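Local coordinates for insecticidal Delta-Endotoxin Cry8Ea1 (Bacillus Thuringiensis, PDB 3EB7), which is toxic to underground insect pests, the larvae of Holotrichia parallela, and, as a three-domain Cry toxin, probably acts by forming pores in midgut membranes, at residues F336-T347 / G360-P371. Residues are numbered along the deposited sequence; the frame is centred on the assembly and turned at random.
Sequences FTGFDVYKTLST and GVSKVVFDAIYP
Phe366 receives the edge of Phe336 on one ring face: the Phe336 CZ atom comes within 3.9 Å of Phe366 CD2, in a T-shaped pair with planes 69° apart. The opposite face is covered by Val364 CG1, while Val341 CG1 meets Phe366 CB, so this is the tightly packed side of the hairpin. Its strands, 340-352 and 357-369, are the central pair of a four-stranded antiparallel sheet, probably one sheet of the beta-prism second domain, as in other three-domain Cry toxins. In a second T-shaped pair, Tyr370 CD1 stands over the centre of the Phe339 ring. Paired backbone bonds join Asp340 with Ile369 and Leu345 with Val365; between them lies a classic beta bulge, Tyr342 and Lys343 both facing Asp367. Tyr342 N donates to Asp367 O in a bent hydrogen bond (2.9 Å), whereas Asp367 N reaches Lys343 O almost straight, at 167°. Tyr342 CG lies between the backbone N and the carbonyl carbon (chi1 57°), which lays the ring over Asp367, its O and CB against the face; a water links Tyr342 OH to Ala368 O. The other side is looser: Lys343 runs alongside Asp367, yet Lys343 NZ stays 4.5 Å from Asp367 OD2, beyond a salt bridge. Buried Asp340, by contrast, makes salt bridges through OD1 to Arg415 and Arg439, and OD2 hydrogen-bonds to Tyr412 OH. The chemistry implies a hairpin fixed by backbone bonds, aromatic packing and this buried charge, the more open Lys343-Asp367 pair probably adding little.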
loop_
_atom_site.group_PDB
_atom_site.type_symbol
_atom_site.label_atom_id
_atom_site.label_comp_id
_atom_site.label_asym_id
_atom_site.label_seq_id
_atom_site.Cartn_x
_atom_site.Cartn_y
_atom_site.Cartn_z
ATOM N N PHE A 336 -13.980 -19.165 -1.676
ATOM C CA PHE A 336 -13.336 -17.949 -2.197
ATOM C C PHE A 336 -11.944 -18.252 -2.817
ATOM O O PHE A 336 -11.277 -17.336 -3.336
ATOM C CB PHE A 336 -13.145 -16.919 -1.070
ATOM C CG PHE A 336 -14.319 -15.978 -0.828
ATOM C CD1 PHE A 336 -14.837 -15.829 0.443
ATOM C CD2 PHE A 336 -14.858 -15.199 -1.846
ATOM C CE1 PHE A 336 -15.895 -14.936 0.712
ATOM C CE2 PHE A 336 -15.932 -14.304 -1.585
ATOM C CZ PHE A 336 -16.429 -14.175 -0.292
ATOM N N THR A 337 -11.519 -19.519 -2.764
ATOM C CA THR A 337 -10.215 -19.948 -3.269
ATOM C C THR A 337 -9.951 -19.471 -4.682
ATOM O O THR A 337 -10.758 -19.734 -5.588
ATOM C CB THR A 337 -9.999 -21.484 -3.116
ATOM O OG1 THR A 337 -10.252 -21.816 -1.764
ATOM C CG2 THR A 337 -8.565 -21.928 -3.397
ATOM N N GLY A 338 -8.836 -18.742 -4.834
ATOM C CA GLY A 338 -8.395 -18.154 -6.082
ATOM C C GLY A 338 -9.128 -16.909 -6.533
ATOM O O GLY A 338 -8.744 -16.306 -7.517
ATOM N N PHE A 339 -10.185 -16.527 -5.823
ATOM C CA PHE A 339 -10.997 -15.355 -6.175
ATOM C C PHE A 339 -10.509 -14.046 -5.543
ATOM O O PHE A 339 -10.356 -13.932 -4.306
ATOM C CB PHE A 339 -12.467 -15.547 -5.733
ATOM C CG PHE A 339 -13.331 -16.306 -6.727
ATOM C CD1 PHE A 339 -13.789 -17.585 -6.428
ATOM C CD2 PHE A 339 -13.712 -15.722 -7.937
ATOM C CE1 PHE A 339 -14.579 -18.295 -7.316
ATOM C CE2 PHE A 339 -14.544 -16.432 -8.858
ATOM C CZ PHE A 339 -14.974 -17.725 -8.532
ATOM N N ASP A 340 -10.316 -13.060 -6.415
ATOM C CA ASP A 340 -10.203 -11.669 -6.060
ATOM C C ASP A 340 -11.607 -11.083 -5.941
ATOM O O ASP A 340 -12.295 -10.903 -6.969
ATOM C CB ASP A 340 -9.445 -10.914 -7.163
ATOM C CG ASP A 340 -7.917 -11.119 -7.088
ATOM O OD1 ASP A 340 -7.405 -11.788 -6.172
ATOM O OD2 ASP A 340 -7.212 -10.631 -7.982
ATOM N N VAL A 341 -12.044 -10.822 -4.706
ATOM C CA VAL A 341 -13.226 -10.022 -4.470
ATOM C C VAL A 341 -12.864 -8.526 -4.590
ATOM O O VAL A 341 -12.235 -7.966 -3.721
ATOM C CB VAL A 341 -13.827 -10.330 -3.113
ATOM C CG1 VAL A 341 -15.024 -9.459 -2.848
ATOM C CG2 VAL A 341 -14.220 -11.798 -3.048
ATOM N N TYR A 342 -13.257 -7.898 -5.693
ATOM C CA TYR A 342 -12.877 -6.513 -5.963
ATOM C C TYR A 342 -13.869 -5.459 -5.459
ATOM O O TYR A 342 -13.554 -4.281 -5.440
ATOM C CB TYR A 342 -12.547 -6.331 -7.455
ATOM C CG TYR A 342 -13.658 -6.720 -8.389
ATOM C CD1 TYR A 342 -14.649 -5.792 -8.760
ATOM C CD2 TYR A 342 -13.742 -8.024 -8.890
ATOM C CE1 TYR A 342 -15.725 -6.174 -9.609
ATOM C CE2 TYR A 342 -14.794 -8.405 -9.741
ATOM C CZ TYR A 342 -15.767 -7.479 -10.104
ATOM O OH TYR A 342 -16.799 -7.879 -10.930
ATOM N N LYS A 343 -15.060 -5.877 -5.043
ATOM C CA LYS A 343 -16.058 -4.932 -4.550
ATOM C C LYS A 343 -17.016 -5.636 -3.637
ATOM O O LYS A 343 -17.410 -6.766 -3.892
ATOM C CB LYS A 343 -16.836 -4.290 -5.701
ATOM C CG LYS A 343 -18.003 -3.397 -5.227
ATOM C CD LYS A 343 -18.412 -2.407 -6.291
ATOM C CE LYS A 343 -19.755 -2.668 -6.851
ATOM N NZ LYS A 343 -20.731 -1.649 -6.404
ATOM N N THR A 344 -17.350 -4.977 -2.535
ATOM C CA THR A 344 -18.353 -5.449 -1.634
ATOM C C THR A 344 -19.335 -4.310 -1.554
ATOM O O THR A 344 -18.930 -3.135 -1.544
ATOM C CB THR A 344 -17.789 -5.793 -0.206
ATOM O OG1 THR A 344 -17.179 -4.635 0.397
ATOM C CG2 THR A 344 -16.776 -6.951 -0.281
ATOM N N LEU A 345 -20.622 -4.656 -1.526
ATOM C CA LEU A 345 -21.668 -3.689 -1.292
ATOM C C LEU A 345 -22.444 -4.237 -0.116
ATOM O O LEU A 345 -23.021 -5.300 -0.224
ATOM C CB LEU A 345 -22.517 -3.546 -2.557
ATOM C CG LEU A 345 -23.470 -2.340 -2.721
ATOM C CD1 LEU A 345 -24.774 -2.627 -2.036
ATOM C CD2 LEU A 345 -22.946 -1.008 -2.204
ATOM N N SER A 346 -22.422 -3.550 1.030
ATOM C CA SER A 346 -23.001 -4.111 2.243
ATOM C C SER A 346 -24.130 -3.254 2.750
ATOM O O SER A 346 -24.085 -2.023 2.626
ATOM C CB SER A 346 -21.970 -4.247 3.365
ATOM O OG SER A 346 -20.741 -4.809 2.915
ATOM N N THR A 347 -25.119 -3.898 3.361
ATOM C CA THR A 347 -26.177 -3.181 4.001
ATOM C C THR A 347 -26.026 -3.276 5.526
ATOM O O THR A 347 -26.274 -4.310 6.136
ATOM C CB THR A 347 -27.557 -3.694 3.514
ATOM O OG1 THR A 347 -27.636 -3.543 2.092
ATOM C CG2 THR A 347 -28.714 -2.927 4.173
ATOM N N GLY A 360 -26.862 -4.523 12.764
ATOM C CA GLY A 360 -26.258 -5.700 12.132
ATOM C C GLY A 360 -26.323 -5.670 10.626
ATOM O O GLY A 360 -27.161 -4.975 10.065
ATOM N N VAL A 361 -25.472 -6.447 9.965
ATOM C CA VAL A 361 -25.397 -6.456 8.506
ATOM C C VAL A 361 -26.488 -7.413 7.968
ATOM O O VAL A 361 -26.529 -8.606 8.335
ATOM C CB VAL A 361 -23.969 -6.884 8.047
ATOM C CG1 VAL A 361 -23.883 -7.162 6.503
ATOM C CG2 VAL A 361 -22.913 -5.853 8.516
ATOM N N SER A 362 -27.363 -6.888 7.111
ATOM C CA SER A 362 -28.475 -7.693 6.533
ATOM C C SER A 362 -28.171 -8.263 5.144
ATOM O O SER A 362 -28.836 -9.185 4.663
ATOM C CB SER A 362 -29.741 -6.848 6.463
ATOM O OG SER A 362 -29.459 -5.724 5.650
ATOM N N LYS A 363 -27.144 -7.730 4.513
ATOM C CA LYS A 363 -26.864 -8.076 3.138
ATOM C C LYS A 363 -25.449 -7.693 2.749
ATOM O O LYS A 363 -25.004 -6.590 3.062
ATOM C CB LYS A 363 -27.853 -7.370 2.198
ATOM C CG LYS A 363 -27.709 -7.790 0.739
ATOM C CD LYS A 363 -28.848 -7.141 -0.057
ATOM C CE LYS A 363 -28.727 -7.369 -1.557
ATOM N NZ LYS A 363 -29.734 -6.453 -2.214
ATOM N N VAL A 364 -24.757 -8.600 2.074
ATOM C CA VAL A 364 -23.459 -8.275 1.437
ATOM C C VAL A 364 -23.375 -8.879 0.031
ATOM O O VAL A 364 -23.542 -10.073 -0.125
ATOM C CB VAL A 364 -22.200 -8.777 2.261
ATOM C CG1 VAL A 364 -20.900 -8.297 1.588
ATOM C CG2 VAL A 364 -22.263 -8.312 3.697
ATOM N N VAL A 365 -23.109 -8.048 -0.965
ATOM C CA VAL A 365 -22.799 -8.521 -2.329
ATOM C C VAL A 365 -21.266 -8.480 -2.568
ATOM O O VAL A 365 -20.656 -7.404 -2.481
ATOM C CB VAL A 365 -23.538 -7.666 -3.394
ATOM C CG1 VAL A 365 -23.254 -8.184 -4.798
ATOM C CG2 VAL A 365 -25.070 -7.673 -3.127
ATOM N N PHE A 366 -20.660 -9.642 -2.813
ATOM C CA PHE A 366 -19.240 -9.739 -3.138
ATOM C C PHE A 366 -19.048 -9.926 -4.659
ATOM O O PHE A 366 -19.402 -10.987 -5.217
ATOM C CB PHE A 366 -18.566 -10.933 -2.431
ATOM C CG PHE A 366 -18.896 -11.088 -0.932
ATOM C CD1 PHE A 366 -20.087 -11.723 -0.519
ATOM C CD2 PHE A 366 -17.986 -10.666 0.051
ATOM C CE1 PHE A 366 -20.396 -11.894 0.859
ATOM C CE2 PHE A 366 -18.256 -10.856 1.433
ATOM C CZ PHE A 366 -19.456 -11.478 1.839
ATOM N N ASP A 367 -18.454 -8.941 -5.323
ATOM C CA ASP A 367 -18.159 -9.095 -6.741
ATOM C C ASP A 367 -16.774 -9.669 -6.869
ATOM O O ASP A 367 -15.830 -9.117 -6.327
ATOM C CB ASP A 367 -18.249 -7.781 -7.479
ATOM C CG ASP A 367 -19.651 -7.199 -7.483
ATOM O OD1 ASP A 367 -20.649 -7.962 -7.551
ATOM O OD2 ASP A 367 -19.760 -5.957 -7.474
ATOM N N ALA A 368 -16.663 -10.797 -7.558
ATOM C CA ALA A 368 -15.423 -11.531 -7.600
ATOM C C ALA A 368 -15.007 -11.897 -9.020
ATOM O O ALA A 368 -15.848 -12.104 -9.918
ATOM C CB ALA A 368 -15.525 -12.809 -6.727
ATOM N N ILE A 369 -13.691 -11.967 -9.201
ATOM C CA ILE A 369 -13.084 -12.475 -10.413
ATOM C C ILE A 369 -11.917 -13.407 -10.069
ATOM O O ILE A 369 -11.239 -13.242 -9.062
ATOM C CB ILE A 369 -12.612 -11.309 -11.342
ATOM C CG1 ILE A 369 -12.240 -11.815 -12.737
ATOM C CG2 ILE A 369 -11.435 -10.510 -10.717
ATOM C CD1 ILE A 369 -12.061 -10.676 -13.724
ATOM N N TYR A 370 -11.707 -14.388 -10.925
ATOM C CA TYR A 370 -10.584 -15.309 -10.883
ATOM C C TYR A 370 -9.465 -14.743 -11.757
ATOM O O TYR A 370 -9.586 -14.749 -12.986
ATOM C CB TYR A 370 -11.092 -16.574 -11.507
ATOM C CG TYR A 370 -10.635 -17.787 -10.873
ATOM C CD1 TYR A 370 -11.138 -18.187 -9.628
ATOM C CD2 TYR A 370 -9.694 -18.578 -11.517
ATOM C CE1 TYR A 370 -10.708 -19.350 -9.030
ATOM C CE2 TYR A 370 -9.234 -19.770 -10.933
ATOM C CZ TYR A 370 -9.729 -20.136 -9.692
ATOM O OH TYR A 370 -9.227 -21.292 -9.145
ATOM N N PRO A 371 -8.368 -14.216 -11.151
ATOM C CA PRO A 371 -7.422 -13.554 -12.062
ATOM C C PRO A 371 -6.729 -14.478 -13.055
ATOM O O PRO A 371 -6.220 -13.983 -14.042
ATOM C CB PRO A 371 -6.411 -12.869 -11.126
ATOM C CG PRO A 371 -6.509 -13.608 -9.860
ATOM C CD PRO A 371 -7.927 -14.127 -9.747
HETATM O O HOH W 1 -17.984 -10.167 -10.675
#